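PDB 3OZM: putative mandelate racemase from Bordetella bronchiseptica, which belongs to the enolase superfamily and probably acts on a sugar diacid, holding D-xylaric acid on a magnesium ion at the mouth of its barrel. Local coordinates for residues R140-S145 and P325-W330; W225-L230 and T252-Y257; Q275-R280 and N302-N307. One frame throughout, in Å; residues are numbered along the deposited sequence.

How the contacts relate
The three contacts lie round the (beta/alpha)-barrel of the enolase C-terminal domain, and all of them touch D-xylaric acid. Contact 1 closes the ring between its first and last parallel strands; contacts 2 and 3 are nested within the long loop so formed, one after the other along the chain. Centres of contacts 1 and 2 lie about 15 Å apart; contact 3 is about 11 Å from each. Glu254 O of contact 2 takes a probable hydrogen bond from Arg280 NE of contact 3 (2.7 Å), and Glu329 O of contact 1 another from Thr305 OG1 of contact 3 (2.7 Å). Contact 2 binds the magnesium ion; contacts 3 and 1 set a histidine and a glutamate beside D-xylaric acid.

Contact 1. Residues R140-S145 and P325-W330; sequences RAYASS and PAMFEW. With DXL (D-xylaric acid), chain J.
Tyr142 lays its ring against Glu329 and Met327, the largest single burial in this pairing of strands. Its CG sits between the backbone N and the carbonyl carbon (chi1 75°), which swings the ring back over the neighbouring chain. Glu329 CA lies over one face, 3.7 Å from the ring centroid, in a CH-pi contact. Met327 O comes up at the ring edge near its plane, and Met327 CG touches Tyr142 CD2 at 3.6 Å. The sulfur is oblique to the ring in a Met-aromatic contact. The phenol oxygen rests against Glu329 CB and is hydrogen-bonded to Lys171.

Arg140 runs out alongside Met327, the two side chains pointing the same way. Met327 bends at chi2 and chi3, bringing CE over one face of the guanidinium, 3.7 Å from Arg140 NH1. A water in the guanidinium plane, held weakly by NH1, donates to Ala326 O, while NE is hydrogen-bonded to Thr168.

Between the backbones a parallel ladder runs from Arg140 O through Phe328 and Tyr142 to Trp330 O, with four hydrogen bonds. The bond from Phe328 N to Arg140 O is 2.8 Å, and Ser144 N closes the series on Trp330 O. This is the seam where strand 139-146 meets strand 328-331 and the barrel closes. Phe328 and Trp330 lie on the sheet face opposite Tyr142 and Glu329 and pack against helix 309-321.

At the ligand end Ser144 OG donates to the anti lone pair of Glu329 OE2 (2.6 Å), and Ser145 OG donates in turn to Ser144 OG (2.8 Å). Glu329 OE2 also lies 2.4 Å from OAD of D-xylaric acid. Ser144 is thus placed to fix the rotation of the carboxylate that touches the ligand, with Ser145 as the next link behind it.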
loop_
_atom_site.group_PDB
_atom_site.type_symbol
_atom_site.label_atom_id
_atom_site.label_comp_id
_atom_site.label_asym_id
_atom_site.label_seq_id
_atom_site.Cartn_x
_atom_site.Cartn_y
_atom_site.Cartn_z
ATOM N N ARG A 140 1.169 -12.424 -16.819
ATOM C CA ARG A 140 0.523 -12.415 -18.135
ATOM C C ARG A 140 0.605 -11.041 -18.805
ATOM O O ARG A 140 0.151 -10.032 -18.242
ATOM C CB ARG A 140 -0.936 -12.848 -18.034
ATOM C CG ARG A 140 -1.658 -12.844 -19.387
ATOM C CD ARG A 140 -3.141 -12.676 -19.216
ATOM N NE ARG A 140 -3.860 -13.306 -20.314
ATOM C CZ ARG A 140 -5.146 -13.594 -20.272
ATOM N NH1 ARG A 140 -5.841 -13.305 -19.173
ATOM N NH2 ARG A 140 -5.730 -14.178 -21.314
ATOM N N ALA A 141 1.170 -11.011 -20.014
ATOM C CA ALA A 141 1.378 -9.764 -20.754
ATOM C C ALA A 141 0.383 -9.598 -21.897
ATOM O O ALA A 141 -0.203 -10.570 -22.371
ATOM C CB ALA A 141 2.796 -9.703 -21.300
ATOM N N TYR A 142 0.201 -8.360 -22.336
ATOM C CA TYR A 142 -0.528 -8.115 -23.571
ATOM C C TYR A 142 0.291 -7.282 -24.547
ATOM O O TYR A 142 1.095 -6.436 -24.141
ATOM C CB TYR A 142 -1.924 -7.515 -23.312
ATOM C CG TYR A 142 -2.003 -6.047 -22.907
ATOM C CD1 TYR A 142 -1.999 -5.034 -23.869
ATOM C CD2 TYR A 142 -2.135 -5.684 -21.564
ATOM C CE1 TYR A 142 -2.112 -3.688 -23.500
ATOM C CE2 TYR A 142 -2.252 -4.354 -21.183
ATOM C CZ TYR A 142 -2.246 -3.359 -22.154
ATOM O OH TYR A 142 -2.362 -2.035 -21.778
ATOM N N ALA A 143 0.098 -7.556 -25.834
ATOM C CA ALA A 143 0.770 -6.831 -26.906
ATOM C C ALA A 143 0.087 -5.490 -27.146
ATOM O O ALA A 143 -1.088 -5.436 -27.490
ATOM C CB ALA A 143 0.762 -7.669 -28.190
ATOM N N SER A 144 0.840 -4.409 -26.953
ATOM C CA SER A 144 0.323 -3.052 -27.063
ATOM C C SER A 144 1.045 -2.314 -28.191
ATOM O O SER A 144 2.255 -2.087 -28.097
ATOM C CB SER A 144 0.589 -2.333 -25.739
ATOM O OG SER A 144 -0.046 -1.070 -25.692
ATOM N N SER A 145 0.353 -1.932 -29.263
ATOM C CA SER A 145 -1.052 -2.210 -29.531
ATOM C C SER A 145 -1.159 -2.292 -31.042
ATOM O O SER A 145 -0.181 -2.046 -31.754
ATOM C CB SER A 145 -1.951 -1.048 -29.089
ATOM O OG SER A 145 -2.036 -0.934 -27.681
ATOM N N PRO A 325 -4.985 -9.927 -10.635
ATOM C CA PRO A 325 -4.795 -10.690 -11.877
ATOM C C PRO A 325 -4.108 -9.827 -12.918
ATOM O O PRO A 325 -4.507 -8.682 -13.133
ATOM C CB PRO A 325 -6.221 -10.994 -12.310
ATOM C CG PRO A 325 -6.955 -11.132 -11.003
ATOM C CD PRO A 325 -6.334 -10.118 -10.071
ATOM N N ALA A 326 -3.084 -10.372 -13.555
ATOM C CA ALA A 326 -2.224 -9.565 -14.412
ATOM C C ALA A 326 -2.772 -9.406 -15.822
ATOM O O ALA A 326 -3.371 -10.323 -16.381
ATOM C CB ALA A 326 -0.833 -10.166 -14.459
ATOM N N MET A 327 -2.544 -8.226 -16.384
ATOM C CA MET A 327 -2.830 -7.940 -17.785
ATOM C C MET A 327 -1.811 -6.869 -18.085
ATOM O O MET A 327 -2.111 -5.675 -18.105
ATOM C CB MET A 327 -4.280 -7.444 -17.973
ATOM C CG MET A 327 -4.663 -7.152 -19.419
ATOM S SD MET A 327 -4.416 -8.589 -20.506
ATOM C CE MET A 327 -5.678 -9.711 -19.891
ATOM N N PHE A 328 -0.579 -7.316 -18.271
ATOM C CA PHE A 328 0.573 -6.421 -18.230
ATOM C C PHE A 328 0.953 -5.849 -19.606
ATOM O O PHE A 328 1.293 -6.596 -20.526
ATOM C CB PHE A 328 1.777 -7.135 -17.622
ATOM C CG PHE A 328 2.937 -6.228 -17.396
ATOM C CD1 PHE A 328 2.955 -5.381 -16.294
ATOM C CD2 PHE A 328 3.988 -6.186 -18.296
ATOM C CE1 PHE A 328 4.010 -4.514 -16.085
ATOM C CE2 PHE A 328 5.055 -5.327 -18.092
ATOM C CZ PHE A 328 5.066 -4.493 -16.973
ATOM N N GLU A 329 0.903 -4.530 -19.734
ATOM C CA GLU A 329 1.125 -3.874 -21.020
ATOM C C GLU A 329 2.573 -4.002 -21.478
ATOM O O GLU A 329 3.491 -3.620 -20.758
ATOM C CB GLU A 329 0.761 -2.387 -20.943
ATOM C CG GLU A 329 0.914 -1.667 -22.284
ATOM C CD GLU A 329 0.373 -0.258 -22.285
ATOM O OE1 GLU A 329 0.384 0.402 -21.222
ATOM O OE2 GLU A 329 -0.041 0.197 -23.378
ATOM N N TRP A 330 2.762 -4.519 -22.690
ATOM C CA TRP A 330 4.088 -4.595 -23.295
ATOM C C TRP A 330 4.093 -3.962 -24.699
ATOM O O TRP A 330 3.526 -4.518 -25.649
ATOM C CB TRP A 330 4.580 -6.049 -23.365
ATOM C CG TRP A 330 6.060 -6.090 -23.613
ATOM C CD1 TRP A 330 6.700 -5.842 -24.796
ATOM C CD2 TRP A 330 7.092 -6.335 -22.640
ATOM N NE1 TRP A 330 8.064 -5.921 -24.619
ATOM C CE2 TRP A 330 8.330 -6.228 -23.311
ATOM C CE3 TRP A 330 7.089 -6.650 -21.277
ATOM C CZ2 TRP A 330 9.551 -6.424 -22.664
ATOM C CZ3 TRP A 330 8.306 -6.841 -20.634
ATOM C CH2 TRP A 330 9.518 -6.728 -21.329
HETATM O OAA DXL J . 0.225 5.123 -28.078
HETATM O OAB DXL J . 1.105 6.897 -26.204
HETATM O OAC DXL J . -2.539 5.032 -24.708
HETATM O OAD DXL J . -0.036 2.521 -24.047
HETATM O OAE DXL J . -1.857 5.737 -27.641
HETATM C CAF DXL J . -0.636 5.667 -27.367
HETATM C CAG DXL J . -0.189 6.291 -26.042
HETATM C CAH DXL J . -0.081 5.201 -24.960
HETATM C CAI DXL J . -1.330 4.299 -24.957
HETATM C CAJ DXL J . -1.171 3.041 -24.073
HETATM O OAK DXL J . -2.171 2.584 -23.468
HETATM O OAL DXL J . 0.188 5.818 -23.696
HETATM O O HOH W 1 -5.317 -12.014 -16.137
#

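Contact 2. Residues W225-L230 and T252-Y257; sequences WFEEPL and TGENLY. With MG (magnesium ion), chain I; DXL (D-xylaric acid), chain J.
Glu228 reaches across to Thr252, Glu254 and Asn255 from the loop that follows strand 225-227. With CG anti to the carbonyl carbon (chi1 -70°), the chain leaves CB and runs out extended. Glu228 CG passes Thr252 OG1 at 3.5 Å, the two side chains crossing at about a right angle. CD then comes near Glu254 CG, and the two carboxylates lie stacked, their planes 23° apart.

At the tip the oxygens divide the work. Glu228 OE2 accepts from Asn255 ND2 through its syn lone pair (2.8 Å), the carboxylate and amide nearly coplanar. It also receives a water that touches Thr252 OG1 and accepts from Asn255 N. Glu228 OE1 accepts from a second water, a ligand of the magnesium ion, at a distance so short that it is to be read with caution.

Glu227 OE2 and Glu254 OE2 bind that ion directly, each at 2.2 Å, with their carboxylate planes 75° apart. Asp201 and two oxygens of D-xylaric acid, OAC and OAK, complete its shell. Glu227 OE1 forms a salt bridge with Lys171, and Glu254 OE1 accepts from the ligand hydroxyl OAL.

Carboxylates at the ends of successive barrel strands are the metal site of the enolase superfamily. Here the cation and the nearby lysine would offset the crowded negative charge, and Glu228 is placed to act from the second shell through a metal-bound water.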
loop_
_atom_site.group_PDB
_atom_site.type_symbol
_atom_site.label_atom_id
_atom_site.label_comp_id
_atom_site.label_asym_id
_atom_site.label_seq_id
_atom_site.Cartn_x
_atom_site.Cartn_y
_atom_site.Cartn_z
ATOM N N TRP A 225 -11.435 -5.111 -21.734
ATOM C CA TRP A 225 -11.665 -3.768 -21.220
ATOM C C TRP A 225 -11.784 -2.693 -22.293
ATOM O O TRP A 225 -11.369 -2.887 -23.443
ATOM C CB TRP A 225 -10.629 -3.378 -20.139
ATOM C CG TRP A 225 -9.219 -2.976 -20.566
ATOM C CD1 TRP A 225 -8.846 -2.205 -21.641
ATOM C CD2 TRP A 225 -8.011 -3.249 -19.834
ATOM N NE1 TRP A 225 -7.469 -2.030 -21.643
ATOM C CE2 TRP A 225 -6.939 -2.652 -20.543
ATOM C CE3 TRP A 225 -7.731 -3.950 -18.651
ATOM C CZ2 TRP A 225 -5.605 -2.746 -20.110
ATOM C CZ3 TRP A 225 -6.411 -4.051 -18.227
ATOM C CH2 TRP A 225 -5.363 -3.444 -18.958
ATOM N N PHE A 226 -12.355 -1.568 -21.874
ATOM C CA PHE A 226 -12.557 -0.375 -22.699
ATOM C C PHE A 226 -11.772 0.721 -22.004
ATOM O O PHE A 226 -12.208 1.241 -20.971
ATOM C CB PHE A 226 -14.057 -0.035 -22.666
ATOM C CG PHE A 226 -14.522 0.946 -23.725
ATOM C CD1 PHE A 226 -13.664 1.460 -24.695
ATOM C CD2 PHE A 226 -15.857 1.327 -23.749
ATOM C CE1 PHE A 226 -14.154 2.349 -25.671
ATOM C CE2 PHE A 226 -16.346 2.213 -24.702
ATOM C CZ PHE A 226 -15.498 2.711 -25.672
ATOM N N GLU A 227 -10.606 1.046 -22.554
ATOM C CA GLU A 227 -9.657 1.972 -21.940
ATOM C C GLU A 227 -9.806 3.396 -22.469
ATOM O O GLU A 227 -9.983 3.602 -23.669
ATOM C CB GLU A 227 -8.233 1.469 -22.204
ATOM C CG GLU A 227 -7.120 2.444 -21.850
ATOM C CD GLU A 227 -5.749 1.797 -21.917
ATOM O OE1 GLU A 227 -5.650 0.560 -22.061
ATOM O OE2 GLU A 227 -4.752 2.538 -21.812
ATOM N N GLU A 228 -9.699 4.372 -21.562
ATOM C CA GLU A 228 -9.956 5.778 -21.863
ATOM C C GLU A 228 -11.061 5.976 -22.916
ATOM O O GLU A 228 -10.830 6.574 -23.970
ATOM C CB GLU A 228 -8.670 6.504 -22.298
ATOM C CG GLU A 228 -7.612 6.716 -21.185
ATOM C CD GLU A 228 -6.538 7.735 -21.610
ATOM O OE1 GLU A 228 -6.100 7.689 -22.780
ATOM O OE2 GLU A 228 -6.146 8.597 -20.786
ATOM N N PRO A 229 -12.274 5.488 -22.617
ATOM C CA PRO A 229 -13.375 5.633 -23.572
ATOM C C PRO A 229 -13.737 7.102 -23.801
ATOM O O PRO A 229 -14.127 7.484 -24.904
ATOM C CB PRO A 229 -14.526 4.899 -22.875
ATOM C CG PRO A 229 -14.196 4.976 -21.401
ATOM C CD PRO A 229 -12.683 4.767 -21.399
ATOM N N LEU A 230 -13.582 7.915 -22.759
ATOM C CA LEU A 230 -13.976 9.309 -22.768
ATOM C C LEU A 230 -12.863 10.208 -22.220
ATOM O O LEU A 230 -11.866 9.722 -21.694
ATOM C CB LEU A 230 -15.194 9.494 -21.856
ATOM C CG LEU A 230 -16.404 8.582 -22.043
ATOM C CD1 LEU A 230 -17.368 8.705 -20.838
ATOM C CD2 LEU A 230 -17.123 8.931 -23.343
ATOM N N THR A 252 -9.109 3.186 -17.018
ATOM C CA THR A 252 -8.459 4.452 -17.316
ATOM C C THR A 252 -7.370 4.704 -16.279
ATOM O O THR A 252 -7.368 4.072 -15.231
ATOM C CB THR A 252 -9.476 5.631 -17.374
ATOM O OG1 THR A 252 -8.834 6.818 -17.862
ATOM C CG2 THR A 252 -10.116 5.902 -16.007
ATOM N N GLY A 253 -6.424 5.580 -16.590
ATOM C CA GLY A 253 -5.492 6.000 -15.567
ATOM C C GLY A 253 -4.166 6.528 -16.061
ATOM O O GLY A 253 -3.456 7.163 -15.303
ATOM N N GLU A 254 -3.830 6.282 -17.322
ATOM C CA GLU A 254 -2.542 6.772 -17.797
ATOM C C GLU A 254 -2.437 8.292 -17.731
ATOM O O GLU A 254 -1.337 8.837 -17.659
ATOM C CB GLU A 254 -2.250 6.273 -19.204
ATOM C CG GLU A 254 -2.949 7.035 -20.286
ATOM C CD GLU A 254 -2.858 6.296 -21.600
ATOM O OE1 GLU A 254 -2.410 6.860 -22.615
ATOM O OE2 GLU A 254 -3.225 5.124 -21.605
ATOM N N ASN A 255 -3.573 8.985 -17.766
ATOM C CA ASN A 255 -3.542 10.443 -17.734
ATOM C C ASN A 255 -4.153 11.021 -16.450
ATOM O O ASN A 255 -4.443 12.214 -16.371
ATOM C CB ASN A 255 -4.169 11.030 -19.013
ATOM C CG ASN A 255 -3.299 10.785 -20.244
ATOM O OD1 ASN A 255 -2.141 11.201 -20.286
ATOM N ND2 ASN A 255 -3.842 10.086 -21.234
ATOM N N LEU A 256 -4.351 10.148 -15.459
ATOM C CA LEU A 256 -4.803 10.541 -14.131
ATOM C C LEU A 256 -3.617 10.488 -13.168
ATOM O O LEU A 256 -2.750 9.627 -13.298
ATOM C CB LEU A 256 -5.922 9.609 -13.641
ATOM C CG LEU A 256 -7.227 9.690 -14.444
ATOM C CD1 LEU A 256 -8.200 8.588 -14.032
ATOM C CD2 LEU A 256 -7.873 11.064 -14.286
ATOM N N TYR A 257 -3.580 11.391 -12.199
ATOM C CA TYR A 257 -2.375 11.556 -11.385
ATOM C C TYR A 257 -2.676 11.487 -9.887
ATOM O O TYR A 257 -3.640 12.093 -9.410
ATOM C CB TYR A 257 -1.686 12.889 -11.722
ATOM C CG TYR A 257 -1.162 12.972 -13.142
ATOM C CD1 TYR A 257 0.141 12.608 -13.427
ATOM C CD2 TYR A 257 -1.971 13.437 -14.192
ATOM C CE1 TYR A 257 0.641 12.670 -14.703
ATOM C CE2 TYR A 257 -1.487 13.502 -15.495
ATOM C CZ TYR A 257 -0.172 13.107 -15.740
ATOM O OH TYR A 257 0.343 13.157 -17.016
HETATM MG MG MG I . -3.910 3.962 -23.288
HETATM O OAA DXL J . 0.225 5.123 -28.078
HETATM O OAB DXL J . 1.105 6.897 -26.204
HETATM O OAC DXL J . -2.539 5.032 -24.708
HETATM O OAD DXL J . -0.036 2.521 -24.047
HETATM O OAE DXL J . -1.857 5.737 -27.641
HETATM C CAF DXL J . -0.636 5.667 -27.367
HETATM C CAG DXL J . -0.189 6.291 -26.042
HETATM C CAH DXL J . -0.081 5.201 -24.960
HETATM C CAI DXL J . -1.330 4.299 -24.957
HETATM C CAJ DXL J . -1.171 3.041 -24.073
HETATM O OAK DXL J . -2.171 2.584 -23.468
HETATM O OAL DXL J . 0.188 5.818 -23.696
HETATM O O HOH W 2 -6.244 8.051 -18.133
HETATM O O HOH W 3 -5.394 5.443 -23.384
HETATM O O HOH W 4 -10.661 7.844 -19.647
#

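Contact 3. Residues Q275-R280 and N302-N307; sequences QADASR and NPHTFN. With DXL (D-xylaric acid), chain J.
Asn302 O meets Gln275 at the start of the second loop, in a CA-H...O contact of 3.3 Å to Gln275 CA, with Gln275 CG equally close. Asn302 ND2 is hydrogen-bonded to Pro325 O. Next, Pro303 sets CB against Ala276 O (3.3 Å).

His304 carries the main link. Its backbone N donates to Gln275 O (3.0 Å). With CG anti to the backbone N (chi1 172°), the imidazole is placed between Asp277 and D-xylaric acid: His304 ND1 donates to Asp277 OD2 (2.8 Å) almost in the ring plane, and His304 NE2 and hydroxyl OAL of the ligand are hydrogen-bonded at 2.6 Å. A His-Asp pair of this kind, on loops following neighbouring barrel strands, is the arrangement known from mandelate racemase, where the histidine acts as a general acid-base; a similar role here is only inferred. Asp277 is itself steadied by an Asx turn, OD1 accepting from Ser279 N and OG on one face of its plane. Arg280 CD lies obliquely beside the imidazole, 3.7 Å from His304 ND1.

Thr305 OG1 is bonded to the strand of Glu329. Phe306 then brings CB within 3.1 Å of ligand OAD.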
loop_
_atom_site.group_PDB
_atom_site.type_symbol
_atom_site.label_atom_id
_atom_site.label_comp_id
_atom_site.label_asym_id
_atom_site.label_seq_id
_atom_site.Cartn_x
_atom_site.Cartn_y
_atom_site.Cartn_z
ATOM N N GLN A 275 -5.440 2.262 -13.993
ATOM C CA GLN A 275 -4.237 2.092 -14.811
ATOM C C GLN A 275 -3.078 3.009 -14.427
ATOM O O GLN A 275 -2.190 3.264 -15.238
ATOM C CB GLN A 275 -4.585 2.226 -16.303
ATOM C CG GLN A 275 -5.579 1.139 -16.754
ATOM C CD GLN A 275 -5.892 1.204 -18.245
ATOM O OE1 GLN A 275 -6.437 2.196 -18.730
ATOM N NE2 GLN A 275 -5.562 0.143 -18.967
ATOM N N ALA A 276 -3.085 3.500 -13.190
ATOM C CA ALA A 276 -1.978 4.322 -12.707
ATOM C C ALA A 276 -0.617 3.690 -13.037
ATOM O O ALA A 276 -0.329 2.544 -12.672
ATOM C CB ALA A 276 -2.102 4.544 -11.218
ATOM N N ASP A 277 0.214 4.474 -13.703
ATOM C CA ASP A 277 1.575 4.086 -14.127
ATOM C C ASP A 277 2.554 4.549 -13.047
ATOM O O ASP A 277 2.549 5.715 -12.683
ATOM C CB ASP A 277 1.848 4.810 -15.452
ATOM C CG ASP A 277 3.154 4.401 -16.127
ATOM O OD1 ASP A 277 4.102 3.978 -15.451
ATOM O OD2 ASP A 277 3.235 4.548 -17.367
ATOM N N ALA A 278 3.387 3.648 -12.527
ATOM C CA ALA A 278 4.396 4.052 -11.534
ATOM C C ALA A 278 5.238 5.230 -12.016
ATOM O O ALA A 278 5.698 6.046 -11.213
ATOM C CB ALA A 278 5.307 2.885 -11.179
ATOM N N SER A 279 5.430 5.327 -13.329
ATOM C CA SER A 279 6.294 6.361 -13.891
ATOM C C SER A 279 5.573 7.672 -14.224
ATOM O O SER A 279 6.204 8.613 -14.712
ATOM C CB SER A 279 7.039 5.831 -15.126
ATOM O OG SER A 279 6.149 5.658 -16.218
ATOM N N ARG A 280 4.261 7.737 -13.976
ATOM C CA ARG A 280 3.485 8.932 -14.309
ATOM C C ARG A 280 2.700 9.464 -13.121
ATOM O O ARG A 280 2.671 10.672 -12.875
ATOM C CB ARG A 280 2.510 8.660 -15.467
ATOM C CG ARG A 280 3.183 8.235 -16.754
ATOM C CD ARG A 280 2.189 7.669 -17.768
ATOM N NE ARG A 280 1.313 8.690 -18.357
ATOM C CZ ARG A 280 1.647 9.423 -19.417
ATOM N NH1 ARG A 280 2.841 9.255 -19.987
ATOM N NH2 ARG A 280 0.796 10.310 -19.919
ATOM N N ASN A 302 -4.110 -2.513 -13.106
ATOM C CA ASN A 302 -3.288 -3.016 -14.196
ATOM C C ASN A 302 -2.675 -1.765 -14.831
ATOM O O ASN A 302 -3.351 -1.028 -15.534
ATOM C CB ASN A 302 -4.121 -3.790 -15.236
ATOM C CG ASN A 302 -4.881 -4.979 -14.645
ATOM O OD1 ASN A 302 -6.107 -4.964 -14.584
ATOM N ND2 ASN A 302 -4.163 -6.010 -14.228
ATOM N N PRO A 303 -1.393 -1.509 -14.557
ATOM C CA PRO A 303 -0.805 -0.213 -14.916
ATOM C C PRO A 303 -0.637 -0.018 -16.417
ATOM O O PRO A 303 -0.372 -0.980 -17.145
ATOM C CB PRO A 303 0.580 -0.259 -14.248
ATOM C CG PRO A 303 0.906 -1.740 -14.146
ATOM C CD PRO A 303 -0.444 -2.377 -13.834
ATOM N N HIS A 304 -0.793 1.225 -16.860
ATOM C CA HIS A 304 -0.176 1.680 -18.095
ATOM C C HIS A 304 1.343 1.597 -17.889
ATOM O O HIS A 304 1.839 1.893 -16.787
ATOM C CB HIS A 304 -0.617 3.117 -18.358
ATOM C CG HIS A 304 0.090 3.785 -19.499
ATOM N ND1 HIS A 304 1.294 4.444 -19.347
ATOM C CD2 HIS A 304 -0.259 3.934 -20.801
ATOM C CE1 HIS A 304 1.664 4.957 -20.509
ATOM N NE2 HIS A 304 0.732 4.674 -21.405
ATOM N N THR A 305 2.082 1.183 -18.921
ATOM C CA THR A 305 3.539 1.007 -18.793
ATOM C C THR A 305 4.329 1.587 -19.972
ATOM O O THR A 305 5.560 1.479 -20.016
ATOM C CB THR A 305 3.922 -0.476 -18.724
ATOM O OG1 THR A 305 3.757 -1.077 -20.022
ATOM C CG2 THR A 305 3.094 -1.231 -17.679
ATOM N N PHE A 306 3.625 2.221 -20.901
ATOM C CA PHE A 306 4.121 2.509 -22.251
ATOM C C PHE A 306 5.035 3.745 -22.358
ATOM O O PHE A 306 4.571 4.882 -22.273
ATOM C CB PHE A 306 2.881 2.670 -23.150
ATOM C CG PHE A 306 3.122 2.539 -24.639
ATOM C CD1 PHE A 306 2.878 1.334 -25.298
ATOM C CD2 PHE A 306 3.493 3.641 -25.395
ATOM C CE1 PHE A 306 3.040 1.220 -26.676
ATOM C CE2 PHE A 306 3.657 3.538 -26.784
ATOM C CZ PHE A 306 3.430 2.330 -27.421
ATOM N N ASN A 307 6.335 3.511 -22.522
ATOM C CA ASN A 307 7.268 4.560 -22.947
ATOM C C ASN A 307 8.661 4.009 -23.199
ATOM O O ASN A 307 9.235 4.215 -24.265
ATOM C CB ASN A 307 7.376 5.714 -21.947
ATOM C CG ASN A 307 8.069 6.931 -22.560
ATOM O OD1 ASN A 307 7.485 7.635 -23.368
ATOM N ND2 ASN A 307 9.329 7.153 -22.200
HETATM O OAA DXL J . 0.225 5.123 -28.078
HETATM O OAB DXL J . 1.105 6.897 -26.204
HETATM O OAC DXL J . -2.539 5.032 -24.708
HETATM O OAD DXL J . -0.036 2.521 -24.047
HETATM O OAE DXL J . -1.857 5.737 -27.641
HETATM C CAF DXL J . -0.636 5.667 -27.367
HETATM C CAG DXL J . -0.189 6.291 -26.042
HETATM C CAH DXL J . -0.081 5.201 -24.960
HETATM C CAI DXL J . -1.330 4.299 -24.957
HETATM C CAJ DXL J . -1.171 3.041 -24.073
HETATM O OAK DXL J . -2.171 2.584 -23.468
HETATM O OAL DXL J . 0.188 5.818 -23.696
#